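Local coordinates for apoptosis regulator Bcl-2 homolog (Fowlpox virus, PDB 5TZP), which inhibits host apoptosis by sequestering and inactivating several proapoptotic Bcl-2 proteins, among them BAX and BAK1, at residues E14-Y17 with I18-M22; D47-K50 with A51-S55; K129-S132 with W133-Q137. One frame throughout, in Å; residues are numbered along the deposited sequence.

Contact 1 (E14-Y17 with I18-M22); sequences ETYY and IALNM
Y16 and L20 both carry CG anti to the backbone N (chi1 175° and 176°), which lays the two side chains alongside one another, with their ends running in a common direction, one helical turn apart. Their contact is apolar: L20 CD2 approaches Y16 CE2 at 3.8 Å. Y17 differs, with CG beside its own backbone N at chi1 -76°, yet its ring still reaches the same methyl, with CE1 4.1 Å from L20 CD2. The two tyrosine rings also meet each other, Y16 CD2 standing over the centre of the Y17 ring, 3.7 Å above its plane. L20 CD2 is thus shared by two adjacent aromatic groups. On another side of the turn the aliphatic part of E14 is used: CG lies 3.9 Å from I18 CD1, and I18 CG1 leans over E14 O. Underneath, I18 N to E14 O and the next three i+4 amide bonds, up to N21 N to Y17 O, form an unbroken ladder; L20 N to Y16 O is the shortest at 2.8 Å. This is the opening of helix 14-32, where T15 and Y16 face helix 115-136, Y16 packing on E120, T123 and D124, while M22 turns to helix 43-68.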
loop_
_atom_site.group_PDB
_atom_site.type_symbol
_atom_site.label_atom_id
_atom_site.label_comp_id
_atom_site.label_asym_id
_atom_site.label_seq_id
_atom_site.Cartn_x
_atom_site.Cartn_y
_atom_site.Cartn_z
ATOM N N GLU A 14 7.185 17.844 5.242
ATOM C CA GLU A 14 8.198 16.816 5.280
ATOM C C GLU A 14 7.569 15.461 5.531
ATOM O O GLU A 14 7.968 14.470 4.948
ATOM C CB GLU A 14 9.244 17.126 6.353
ATOM C CG GLU A 14 10.471 16.269 6.182
ATOM C CD GLU A 14 11.566 16.627 7.153
ATOM O OE1 GLU A 14 11.436 17.709 7.758
ATOM O OE2 GLU A 14 12.532 15.829 7.291
ATOM N N THR A 15 6.609 15.409 6.431
ATOM C CA THR A 15 5.952 14.152 6.739
ATOM C C THR A 15 5.282 13.582 5.491
ATOM O O THR A 15 5.365 12.389 5.204
ATOM C CB THR A 15 4.954 14.344 7.884
ATOM O OG1 THR A 15 5.657 14.879 9.020
ATOM C CG2 THR A 15 4.303 12.990 8.220
ATOM N N TYR A 16 4.567 14.447 4.754
ATOM C CA TYR A 16 3.952 14.026 3.512
ATOM C C TYR A 16 4.951 13.395 2.574
ATOM O O TYR A 16 4.686 12.329 2.008
ATOM C CB TYR A 16 3.205 15.207 2.852
ATOM C CG TYR A 16 2.629 14.914 1.499
ATOM C CD1 TYR A 16 1.339 14.499 1.350
ATOM C CD2 TYR A 16 3.426 15.115 0.330
ATOM C CE1 TYR A 16 0.865 14.179 0.083
ATOM C CE2 TYR A 16 2.928 14.910 -0.918
ATOM C CZ TYR A 16 1.663 14.436 -1.036
ATOM O OH TYR A 16 1.152 14.241 -2.326
ATOM N N TYR A 17 6.122 14.030 2.363
ATOM C CA TYR A 17 7.108 13.462 1.445
ATOM C C TYR A 17 7.770 12.234 1.983
ATOM O O TYR A 17 8.089 11.356 1.210
ATOM C CB TYR A 17 8.113 14.528 1.014
ATOM C CG TYR A 17 7.409 15.437 -0.024
ATOM C CD1 TYR A 17 7.044 14.976 -1.306
ATOM C CD2 TYR A 17 7.023 16.707 0.327
ATOM C CE1 TYR A 17 6.364 15.815 -2.197
ATOM C CE2 TYR A 17 6.344 17.566 -0.593
ATOM C CZ TYR A 17 6.038 17.088 -1.834
ATOM O OH TYR A 17 5.360 17.969 -2.699
ATOM N N ILE A 18 7.940 12.124 3.303
ATOM C CA ILE A 18 8.478 10.875 3.868
ATOM C C ILE A 18 7.550 9.700 3.548
ATOM O O ILE A 18 7.975 8.607 3.123
ATOM C CB ILE A 18 8.681 11.024 5.372
ATOM C CG1 ILE A 18 9.886 11.955 5.676
ATOM C CG2 ILE A 18 8.871 9.663 5.992
ATOM C CD1 ILE A 18 9.939 12.458 7.062
ATOM N N ALA A 19 6.238 9.934 3.662
ATOM C CA ALA A 19 5.276 8.888 3.283
ATOM C C ALA A 19 5.273 8.628 1.780
ATOM O O ALA A 19 5.387 7.489 1.315
ATOM C CB ALA A 19 3.878 9.269 3.756
ATOM N N LEU A 20 5.079 9.696 0.999
ATOM C CA LEU A 20 4.926 9.554 -0.449
ATOM C C LEU A 20 6.141 8.910 -1.079
ATOM O O LEU A 20 6.017 8.061 -1.924
ATOM C CB LEU A 20 4.647 10.921 -1.067
ATOM C CG LEU A 20 4.564 10.907 -2.606
ATOM C CD1 LEU A 20 3.366 10.088 -3.038
ATOM C CD2 LEU A 20 4.483 12.300 -3.158
ATOM N N ASN A 21 7.341 9.369 -0.716
ATOM C CA ASN A 21 8.547 8.891 -1.402
ATOM C C ASN A 21 8.756 7.388 -1.206
ATOM O O ASN A 21 9.199 6.707 -2.107
ATOM C CB ASN A 21 9.746 9.691 -0.897
ATOM C CG ASN A 21 10.995 9.401 -1.639
ATOM O OD1 ASN A 21 11.867 8.759 -1.086
ATOM N ND2 ASN A 21 11.100 9.850 -2.889
ATOM N N MET A 22 8.439 6.856 -0.018
ATOM C CA MET A 22 8.532 5.422 0.220
ATOM C C MET A 22 7.534 4.658 -0.618
ATOM O O MET A 22 7.878 3.702 -1.312
ATOM C CB MET A 22 8.255 5.200 1.690
ATOM C CG MET A 22 8.360 3.755 2.091
ATOM S SD MET A 22 10.048 3.108 2.137
ATOM C CE MET A 22 10.588 3.544 3.771
#

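Contact 2 (D47-K50 with A51-S55)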
loop_
_atom_site.group_PDB
_atom_site.type_symbol
_atom_site.label_atom_id
_atom_site.label_comp_id
_atom_site.label_asym_id
_atom_site.label_seq_id
_atom_site.Cartn_x
_atom_site.Cartn_y
_atom_site.Cartn_z
ATOM N N ASP A 47 13.109 -2.242 2.710
ATOM C CA ASP A 47 13.250 -3.675 2.450
ATOM C C ASP A 47 12.213 -4.468 3.211
ATOM O O ASP A 47 11.702 -5.468 2.698
ATOM C CB ASP A 47 14.659 -4.127 2.803
ATOM C CG ASP A 47 15.689 -3.892 1.682
ATOM O OD1 ASP A 47 15.242 -3.593 0.552
ATOM O OD2 ASP A 47 16.911 -4.110 2.009
ATOM N N VAL A 48 11.844 -4.021 4.413
ATOM C CA VAL A 48 10.750 -4.686 5.134
ATOM C C VAL A 48 9.425 -4.543 4.385
ATOM O O VAL A 48 8.677 -5.523 4.229
ATOM C CB VAL A 48 10.634 -4.161 6.587
ATOM C CG1 VAL A 48 9.410 -4.796 7.264
ATOM C CG2 VAL A 48 11.867 -4.467 7.406
ATOM N N LEU A 49 9.108 -3.325 3.954
ATOM C CA LEU A 49 7.906 -3.071 3.162
ATOM C C LEU A 49 7.869 -3.980 1.941
ATOM O O LEU A 49 6.833 -4.609 1.637
ATOM C CB LEU A 49 7.860 -1.586 2.789
ATOM C CG LEU A 49 6.642 -1.202 1.904
ATOM C CD1 LEU A 49 5.319 -1.364 2.590
ATOM C CD2 LEU A 49 6.796 0.220 1.405
ATOM N N LYS A 50 8.950 -4.009 1.183
ATOM C CA LYS A 50 9.002 -4.779 -0.050
ATOM C C LYS A 50 8.741 -6.240 0.227
ATOM O O LYS A 50 7.970 -6.927 -0.465
ATOM C CB LYS A 50 10.388 -4.535 -0.684
ATOM C CG LYS A 50 10.696 -5.425 -1.802
ATOM C CD LYS A 50 12.084 -4.976 -2.508
ATOM C CE LYS A 50 12.772 -6.074 -3.260
ATOM N NZ LYS A 50 14.029 -5.513 -3.823
ATOM N N ALA A 51 9.397 -6.810 1.226
ATOM C CA ALA A 51 9.220 -8.244 1.568
ATOM C C ALA A 51 7.788 -8.542 2.026
ATOM O O ALA A 51 7.186 -9.558 1.642
ATOM C CB ALA A 51 10.203 -8.670 2.637
ATOM N N ALA A 52 7.204 -7.619 2.792
ATOM C CA ALA A 52 5.856 -7.828 3.341
ATOM C C ALA A 52 4.844 -7.717 2.188
ATOM O O ALA A 52 3.923 -8.549 2.103
ATOM C CB ALA A 52 5.554 -6.781 4.417
ATOM N N CYS A 53 5.017 -6.770 1.269
ATOM C CA CYS A 53 4.097 -6.674 0.134
ATOM C C CYS A 53 4.217 -7.891 -0.738
ATOM O O CYS A 53 3.199 -8.396 -1.263
ATOM C CB CYS A 53 4.397 -5.395 -0.632
ATOM S SG CYS A 53 3.894 -3.881 0.220
ATOM N N LYS A 54 5.421 -8.387 -0.967
ATOM C CA LYS A 54 5.625 -9.580 -1.765
ATOM C C LYS A 54 4.865 -10.735 -1.134
ATOM O O LYS A 54 4.186 -11.510 -1.842
ATOM C CB LYS A 54 7.119 -9.963 -1.881
ATOM C CG LYS A 54 7.468 -11.180 -2.682
ATOM C CD LYS A 54 9.009 -11.354 -2.871
ATOM C CE LYS A 54 9.386 -12.592 -3.694
ATOM N NZ LYS A 54 10.800 -12.503 -4.326
ATOM N N SER A 55 4.886 -10.849 0.207
ATOM C CA SER A 55 4.171 -11.921 0.869
ATOM C C SER A 55 2.668 -11.784 0.675
ATOM O O SER A 55 1.952 -12.787 0.396
ATOM C CB SER A 55 4.544 -11.918 2.345
ATOM O OG SER A 55 3.788 -12.880 3.085
#
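C53 N donates to L49 O over 2.8 Å, with an N-H...O angle of 165°, and the side chains of the same two residues also touch. C53 has SG anti to its carbonyl carbon (chi1 -72°), a torsion that sends the sulfur back along the helix towards the preceding turn. There it touches L49 CD1 at 3.7 Å, an apolar contact between a thiol and one branch of the leucine. The neighbouring amides repeat the i+4 pattern: A51 N bonds to D47 O, A52 N to V48 O at 2.9 Å, and K54 N to K50 O. Small side chains sit close over the carbonyls that these bonds use, A52 CB lying 3.4 Å from V48 O. In the Bcl-2 fold this helix, 43-68, packs into the bundle on one flank and borders the BH3-binding groove on another. Here A52 packs on an aromatic side chain of the bound Bik peptide, and S55 OG hydrogen-bonds to an aromatic side chain of that peptide. L49 and C53 instead face the protein interior, both touching Y26 of helix 14-32 and I95 of helix 88-105. D47 OD2 and, at the tip of an extended chain, K50 NZ form salt bridges outside the two segments, with K37 NZ and E29 OE1 respectively.

Contact 3 (K129-S132 with W133-Q137)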
loop_
_atom_site.group_PDB
_atom_site.type_symbol
_atom_site.label_atom_id
_atom_site.label_comp_id
_atom_site.label_asym_id
_atom_site.label_seq_id
_atom_site.Cartn_x
_atom_site.Cartn_y
_atom_site.Cartn_z
ATOM N N LYS A 129 -6.048 11.374 8.424
ATOM C CA LYS A 129 -6.588 11.010 9.730
ATOM C C LYS A 129 -5.550 10.476 10.711
ATOM O O LYS A 129 -5.822 10.455 11.931
ATOM C CB LYS A 129 -7.630 9.899 9.515
ATOM C CG LYS A 129 -8.924 10.457 8.865
ATOM C CD LYS A 129 -10.048 9.414 8.751
ATOM C CE LYS A 129 -11.407 10.127 8.392
ATOM N NZ LYS A 129 -12.488 9.139 8.027
ATOM N N TYR A 130 -4.391 10.038 10.249
ATOM C CA TYR A 130 -3.427 9.318 11.067
ATOM C C TYR A 130 -2.048 9.951 11.045
ATOM O O TYR A 130 -1.078 9.242 11.289
ATOM C CB TYR A 130 -3.354 7.839 10.695
ATOM C CG TYR A 130 -4.716 7.211 10.719
ATOM C CD1 TYR A 130 -5.334 6.857 11.896
ATOM C CD2 TYR A 130 -5.399 7.029 9.532
ATOM C CE1 TYR A 130 -6.598 6.302 11.885
ATOM C CE2 TYR A 130 -6.651 6.471 9.520
ATOM C CZ TYR A 130 -7.215 6.121 10.707
ATOM O OH TYR A 130 -8.503 5.649 10.707
ATOM N N ARG A 131 -1.930 11.272 10.791
ATOM C CA ARG A 131 -0.603 11.917 10.772
ATOM C C ARG A 131 0.117 11.807 12.101
ATOM O O ARG A 131 1.308 11.450 12.142
ATOM C CB ARG A 131 -0.727 13.367 10.283
ATOM C CG ARG A 131 0.546 14.172 10.301
ATOM C CD ARG A 131 0.348 15.666 9.953
ATOM N NE ARG A 131 -0.222 15.873 8.642
ATOM C CZ ARG A 131 0.473 16.023 7.510
ATOM N NH1 ARG A 131 1.819 16.014 7.491
ATOM N NH2 ARG A 131 -0.198 16.215 6.386
ATOM N N SER A 132 -0.555 12.033 13.234
ATOM C CA SER A 132 0.107 11.925 14.529
ATOM C C SER A 132 0.531 10.501 14.833
ATOM O O SER A 132 1.632 10.247 15.354
ATOM C CB SER A 132 -0.864 12.449 15.590
ATOM O OG SER A 132 -0.837 13.836 15.474
ATOM N N TRP A 133 -0.310 9.520 14.453
ATOM C CA TRP A 133 0.064 8.103 14.591
ATOM C C TRP A 133 1.335 7.795 13.824
ATOM O O TRP A 133 2.256 7.173 14.355
ATOM C CB TRP A 133 -1.103 7.181 14.138
ATOM C CG TRP A 133 -0.843 5.737 14.240
ATOM C CD1 TRP A 133 -1.153 4.952 15.260
ATOM C CD2 TRP A 133 -0.220 4.900 13.253
ATOM N NE1 TRP A 133 -0.792 3.646 15.001
ATOM C CE2 TRP A 133 -0.203 3.581 13.769
ATOM C CE3 TRP A 133 0.265 5.128 11.971
ATOM C CZ2 TRP A 133 0.357 2.512 13.055
ATOM C CZ3 TRP A 133 0.789 4.050 11.254
ATOM C CH2 TRP A 133 0.824 2.776 11.782
ATOM N N PHE A 134 1.419 8.253 12.582
ATOM C CA PHE A 134 2.580 7.982 11.731
ATOM C C PHE A 134 3.845 8.594 12.276
ATOM O O PHE A 134 4.883 7.912 12.357
ATOM C CB PHE A 134 2.252 8.438 10.318
ATOM C CG PHE A 134 3.318 8.160 9.290
ATOM C CD1 PHE A 134 3.688 6.860 8.960
ATOM C CD2 PHE A 134 3.960 9.177 8.658
ATOM C CE1 PHE A 134 4.621 6.651 7.889
ATOM C CE2 PHE A 134 4.906 8.948 7.657
ATOM C CZ PHE A 134 5.225 7.693 7.293
ATOM N N ILE A 135 3.776 9.848 12.708
ATOM C CA ILE A 135 4.949 10.473 13.306
ATOM C C ILE A 135 5.356 9.722 14.558
ATOM O O ILE A 135 6.556 9.479 14.824
ATOM C CB ILE A 135 4.632 11.962 13.607
ATOM C CG1 ILE A 135 4.409 12.706 12.290
ATOM C CG2 ILE A 135 5.736 12.581 14.469
ATOM C CD1 ILE A 135 3.761 14.074 12.491
ATOM N N ASP A 136 4.392 9.301 15.349
ATOM C CA ASP A 136 4.691 8.620 16.610
ATOM C C ASP A 136 5.280 7.227 16.425
ATOM O O ASP A 136 5.959 6.700 17.322
ATOM C CB ASP A 136 3.425 8.615 17.468
ATOM C CG ASP A 136 3.655 7.993 18.776
ATOM O OD1 ASP A 136 4.376 8.644 19.577
ATOM O OD2 ASP A 136 3.208 6.833 18.908
ATOM N N GLN A 137 5.026 6.603 15.282
ATOM C CA GLN A 137 5.650 5.387 14.839
ATOM C C GLN A 137 7.092 5.603 14.415
ATOM O O GLN A 137 7.762 4.670 13.982
ATOM C CB GLN A 137 4.884 4.772 13.685
ATOM C CG GLN A 137 3.524 4.114 14.095
ATOM C CD GLN A 137 3.730 2.982 15.040
ATOM O OE1 GLN A 137 4.413 2.020 14.697
ATOM N NE2 GLN A 137 3.115 3.043 16.207
#
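The indole of W133 has Y130 O at its edge, near the ring plane, while Q137 CG covers one of its faces, 3.6 Å above the plane and offset towards the rim. The phenol of Y130 is covered in a similar way by K129 CB, which stands 3.5 Å above one face. Between the two aromatic residues, contact is made near the backbone: Y130 CB and W133 CB are 4.2 Å apart, and the rings then diverge. R131 and I135 make the aliphatic contact of this turn: R131 CG meets I135 CD1 at 3.9 Å, the two side chains passing at a slant. Since I135 places CG1 beside its backbone N (chi1 -66°), this branch folds back over the preceding turn, with CG1 3.3 Å from R131 O. That carbonyl also accepts the amide of I135 at 3.0 Å, in a nearly straight bond. F134 N to Y130 O and D136 N to S132 O complete the i+4 set, and Q137 N to W133 O follows at the end of the helix. R131 bends about its CG-CD bond, and NH1 forms a salt bridge with D13 OD1. Y130 OH is hydrogen-bonded to L82 O, Q137 OE1 accepts from W88 NE1, and the W133 ring meets that of W88 with the planes at about 45°. L82 and W88 belong to BH1, W88 being the tryptophan of its NWGR signature; the end of the helix that starts in BH2 thus packs against BH1 residues, a BH1-helix contact of the Bcl-2 fold.

In the fold
From the N terminus, the three contacts follow in series, none nesting in or crossing another; each covers roughly two turns of a single helix and closes no long loop. Contact 1 opens helix 14-32, contact 2 lies on the next helix, 43-68, and contact 3 ends helix 115-136. Contact 1 touches both others. M22 CG meets L49 CD2 of contact 2 at 3.9 Å, whereas T15 and A19 pack on F134 of contact 3, T15 also meeting R131 and I135. Contacts 2 and 3 do not touch, their nearest atoms being about 9 Å apart. Helix 14-32 thus bridges the helix bordering the peptide groove and the end of helix 115-136.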